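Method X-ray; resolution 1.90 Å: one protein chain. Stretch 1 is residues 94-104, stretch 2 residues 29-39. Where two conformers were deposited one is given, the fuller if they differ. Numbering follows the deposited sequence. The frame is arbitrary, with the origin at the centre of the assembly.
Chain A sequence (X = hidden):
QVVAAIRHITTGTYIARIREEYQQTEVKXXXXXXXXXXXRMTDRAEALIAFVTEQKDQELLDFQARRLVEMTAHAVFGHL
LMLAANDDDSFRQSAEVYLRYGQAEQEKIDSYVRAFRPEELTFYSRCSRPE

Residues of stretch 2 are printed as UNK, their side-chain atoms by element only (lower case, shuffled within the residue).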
# COMPACT_ATOMS: atom_id res chain seq x y z
N SER A 94 5.63 0.68 -9.70
CA SER A 94 5.69 0.61 -8.25
C SER A 94 4.44 -0.07 -7.69
O SER A 94 4.53 -0.92 -6.79
CB SER A 94 5.80 2.01 -7.63
OG SER A 94 7.02 2.63 -7.99
N ALA A 95 3.27 0.30 -8.22
CA ALA A 95 2.01 -0.28 -7.77
C ALA A 95 2.00 -1.79 -8.01
O ALA A 95 1.50 -2.56 -7.19
CB ALA A 95 0.81 0.38 -8.46
N GLU A 96 2.53 -2.20 -9.16
CA GLU A 96 2.60 -3.61 -9.50
C GLU A 96 3.49 -4.37 -8.49
O GLU A 96 3.16 -5.48 -8.12
CB GLU A 96 3.08 -3.80 -10.95
CG GLU A 96 1.99 -3.43 -11.97
CD GLU A 96 2.50 -3.46 -13.41
OE1 GLU A 96 3.65 -3.91 -13.64
OE2 GLU A 96 1.74 -3.05 -14.32
N VAL A 97 4.59 -3.77 -8.05
CA VAL A 97 5.41 -4.44 -7.04
C VAL A 97 4.69 -4.53 -5.67
O VAL A 97 4.75 -5.59 -5.01
CB VAL A 97 6.80 -3.78 -6.93
CG1 VAL A 97 7.62 -4.41 -5.78
CG2 VAL A 97 7.54 -3.93 -8.28
N TYR A 98 4.00 -3.46 -5.25
CA TYR A 98 3.18 -3.52 -4.05
C TYR A 98 2.09 -4.60 -4.19
O TYR A 98 1.79 -5.26 -3.22
CB TYR A 98 2.54 -2.17 -3.70
CG TYR A 98 3.42 -1.23 -2.86
CD1 TYR A 98 4.57 -0.63 -3.40
CD2 TYR A 98 3.13 -0.99 -1.53
CE1 TYR A 98 5.36 0.21 -2.64
CE2 TYR A 98 3.91 -0.16 -0.76
CZ TYR A 98 5.02 0.45 -1.32
OH TYR A 98 5.80 1.25 -0.52
N LEU A 99 1.52 -4.77 -5.38
CA LEU A 99 0.55 -5.87 -5.64
C LEU A 99 1.14 -7.24 -5.28
O LEU A 99 0.47 -8.06 -4.67
CB LEU A 99 0.10 -5.86 -7.10
CG LEU A 99 -0.75 -7.05 -7.59
CD1 LEU A 99 -2.17 -6.88 -7.09
CD2 LEU A 99 -0.76 -7.15 -9.13
N ARG A 100 2.40 -7.46 -5.64
CA ARG A 100 3.09 -8.73 -5.38
C ARG A 100 3.23 -8.96 -3.90
O ARG A 100 3.01 -10.06 -3.42
CB ARG A 100 4.48 -8.74 -6.02
CG ARG A 100 4.48 -8.49 -7.53
CD ARG A 100 3.42 -9.33 -8.21
NE ARG A 100 3.16 -8.92 -9.58
CZ ARG A 100 2.18 -9.43 -10.32
NH1 ARG A 100 1.36 -10.34 -9.81
NH2 ARG A 100 2.02 -9.01 -11.56
N TYR A 101 3.59 -7.90 -3.19
CA TYR A 101 3.68 -7.91 -1.74
C TYR A 101 2.34 -8.31 -1.12
O TYR A 101 2.28 -9.22 -0.31
CB TYR A 101 4.10 -6.55 -1.24
CG TYR A 101 4.19 -6.43 0.27
CD1 TYR A 101 5.28 -6.93 0.96
CD2 TYR A 101 3.17 -5.85 0.98
CE1 TYR A 101 5.34 -6.82 2.37
CE2 TYR A 101 3.22 -5.75 2.36
CZ TYR A 101 4.30 -6.22 3.05
OH TYR A 101 4.31 -6.08 4.44
N GLY A 102 1.27 -7.64 -1.55
CA GLY A 102 -0.06 -7.94 -1.06
C GLY A 102 -0.46 -9.36 -1.37
O GLY A 102 -1.02 -10.05 -0.54
N GLN A 103 -0.14 -9.83 -2.57
CA GLN A 103 -0.45 -11.22 -2.94
C GLN A 103 0.31 -12.22 -2.07
O GLN A 103 -0.26 -13.18 -1.59
CB GLN A 103 -0.13 -11.48 -4.42
CG GLN A 103 -1.09 -10.82 -5.38
CD GLN A 103 -0.65 -10.93 -6.83
OE1 GLN A 103 0.54 -10.95 -7.15
NE2 GLN A 103 -1.63 -10.99 -7.72
N ALA A 104 1.60 -11.99 -1.87
CA ALA A 104 2.42 -12.83 -1.00
C ALA A 104 1.86 -12.88 0.42
O ALA A 104 1.70 -13.96 1.00
CB ALA A 104 3.87 -12.36 -0.99
N UNK A 29 -5.76 -0.27 -20.67
CA UNK A 29 -5.34 -1.68 -20.75
C UNK A 29 -4.13 -2.03 -19.89
O UNK A 29 -4.05 -3.13 -19.37
c UNK A 29 -5.95 0.33 -22.01
c UNK A 29 -5.00 -1.85 -22.24
c UNK A 29 -5.88 -0.86 -22.93
N UNK A 30 -3.19 -1.10 -19.76
CA UNK A 30 -1.97 -1.34 -18.99
C UNK A 30 -2.22 -1.63 -17.52
O UNK A 30 -1.41 -2.30 -16.88
c UNK A 30 -1.24 2.32 -19.57
o UNK A 30 -0.71 2.06 -20.67
c UNK A 30 -1.56 1.16 -18.64
o UNK A 30 -1.55 3.48 -19.21
c UNK A 30 -1.01 -0.17 -19.13
N UNK A 31 -3.34 -1.14 -16.99
CA UNK A 31 -3.69 -1.35 -15.58
C UNK A 31 -4.76 -2.45 -15.40
O UNK A 31 -5.09 -2.88 -14.28
c UNK A 31 -3.87 0.36 -13.57
c UNK A 31 -2.41 0.07 -13.17
c UNK A 31 -4.16 0.00 -15.01
c UNK A 31 -4.30 1.83 -13.30
N UNK A 32 -5.32 -2.91 -16.52
CA UNK A 32 -6.37 -3.92 -16.47
C UNK A 32 -5.93 -5.22 -15.76
O UNK A 32 -6.68 -5.77 -14.97
c UNK A 32 -8.12 -5.14 -17.94
o UNK A 32 -9.62 -3.43 -17.19
c UNK A 32 -9.36 -4.62 -17.21
n UNK A 32 -10.14 -5.54 -16.62
c UNK A 32 -6.93 -4.18 -17.87
N UNK A 33 -4.71 -5.72 -16.04
CA UNK A 33 -4.28 -6.91 -15.29
C UNK A 33 -4.26 -6.69 -13.78
O UNK A 33 -4.69 -7.57 -13.02
c UNK A 33 -3.72 -5.35 -17.08
c UNK A 33 -2.88 -7.21 -15.85
c UNK A 33 -2.95 -6.65 -17.28
N UNK A 34 -3.80 -5.52 -13.34
CA UNK A 34 -3.80 -5.22 -11.93
C UNK A 34 -5.22 -5.20 -11.38
O UNK A 34 -5.47 -5.73 -10.31
c UNK A 34 -3.09 -3.65 -10.09
c UNK A 34 -3.09 -3.91 -11.59
c UNK A 34 -1.95 -2.33 -7.67
se UNK A 34 -1.90 -2.12 -9.66
N UNK A 35 -6.15 -4.59 -12.11
CA UNK A 35 -7.55 -4.56 -11.69
C UNK A 35 -8.13 -5.98 -11.50
O UNK A 35 -8.81 -6.27 -10.51
c UNK A 35 -10.47 -2.60 -13.29
n UNK A 35 -12.60 -1.75 -14.13
c UNK A 35 -9.81 -3.63 -12.37
c UNK A 35 -8.37 -3.74 -12.69
c UNK A 35 -11.91 -2.55 -13.08
N UNK A 36 -7.82 -6.88 -12.44
CA UNK A 36 -8.28 -8.26 -12.37
C UNK A 36 -7.61 -9.02 -11.22
O UNK A 36 -8.27 -9.80 -10.53
o UNK A 36 -7.72 -9.65 -16.42
c UNK A 36 -8.66 -8.85 -16.23
c UNK A 36 -8.96 -8.37 -14.80
o UNK A 36 -9.39 -8.41 -17.15
c UNK A 36 -8.06 -8.97 -13.71
N UNK A 37 -6.32 -8.79 -10.99
CA UNK A 37 -5.62 -9.41 -9.85
C UNK A 37 -6.22 -8.96 -8.51
O UNK A 37 -6.39 -9.76 -7.59
c UNK A 37 -4.13 -9.07 -9.89
N UNK A 38 -6.55 -7.67 -8.41
CA UNK A 38 -7.18 -7.14 -7.20
C UNK A 38 -8.56 -7.72 -6.96
O UNK A 38 -8.94 -7.93 -5.83
c UNK A 38 -5.92 -4.93 -7.11
c UNK A 38 -7.27 -5.62 -7.26
c UNK A 38 -5.41 -5.04 -5.70
c UNK A 38 -6.04 -3.48 -7.56
N UNK A 39 -9.31 -7.98 -8.04
CA UNK A 39 -10.61 -8.65 -7.92
C UNK A 39 -10.44 -10.05 -7.32
O UNK A 39 -11.18 -10.43 -6.41
c UNK A 39 -11.31 -8.72 -9.29
O HOH W 1 -1.46 -3.79 -14.69
O HOH W 2 -4.51 -11.81 -7.48

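Position 29 has three side-chain carbons closing a ring onto the backbone N, out of reach of stretch 1: Pro29. Position 30 carries three carbons, the third bearing two oxygens, so it is Glu30; its carboxylate leads away from the neighbouring helix, and its backbone O does the work, as the water below makes clear. Position 31 has four carbons forked at the second, the pattern of Leu31, buried, with its side chain making no contact with stretch 1.

Position 32 has three carbons, the third carrying one oxygen and one nitrogen: Gln32. It lies in the helix and reaches nothing on stretch 1. Position 33 again closes three carbons onto its own N, and is Pro33; its N carries no hydrogen to donate.

Position 34 is an unbranched run of two carbons, a selenium and a carbon. Its terminal carbon lies against Ala95 and Leu99, and the selenium identifies selenomethionine, Met34. All three chi angles are t, so the chain is fully extended: SE lies 3.9 Å from Ala95 CB, while CE sits 3.5 Å from Ala95 O and 4.1 Å from Leu99 CB.

Position 35 has four carbons in a row ending in nitrogen, Lys35, its CA-to-CB bond pointing away. Position 36 shows three carbons with two oxygens on the third, hence Glu36, out of reach of stretch 1; one turn on from Gln32, its OE2 accepts a hydrogen bond from Gln32 NE2 at 3.0 Å. Position 37 has a single carbon that meets Leu99 and Gln103: Ala37, whose CB is 4.0 Å from Leu99 CD2 and 3.8 Å from Gln103 NE2. Position 38 has four carbons forked at the second, touching Leu99. This is Leu38, with CD2 4.0 Å from Leu99 CD1. Position 39, one carbon and no contact, is Ala39.

The two helices run nearly parallel, 20° apart, with axes 11.1 Å apart at closest approach. Across that wide gap the long Met34 reaches to small Ala95, and Leu99 reaches back to small Ala37; in these two pairs length on one side answers a short side chain on the other. Leu99 also packs against Met34 and Leu38, and of stretch 1 it has the most area covered, 72 Å². No direct hydrogen bond crosses. Instead, water 1 donates to Glu30 O (2.6 Å from its O) and weakly to Glu96 OE2 (3.3 Å), and accepts from Met34 N (3.2 Å); water 2 donates to Ala37 O (2.8 Å from its O) and accepts from Gln103 NE2 (3.0 Å). The rule is modest: apolar packing with water bridging the polar groups.

Stretch 2, residues 29-39: PELQPMKEALA
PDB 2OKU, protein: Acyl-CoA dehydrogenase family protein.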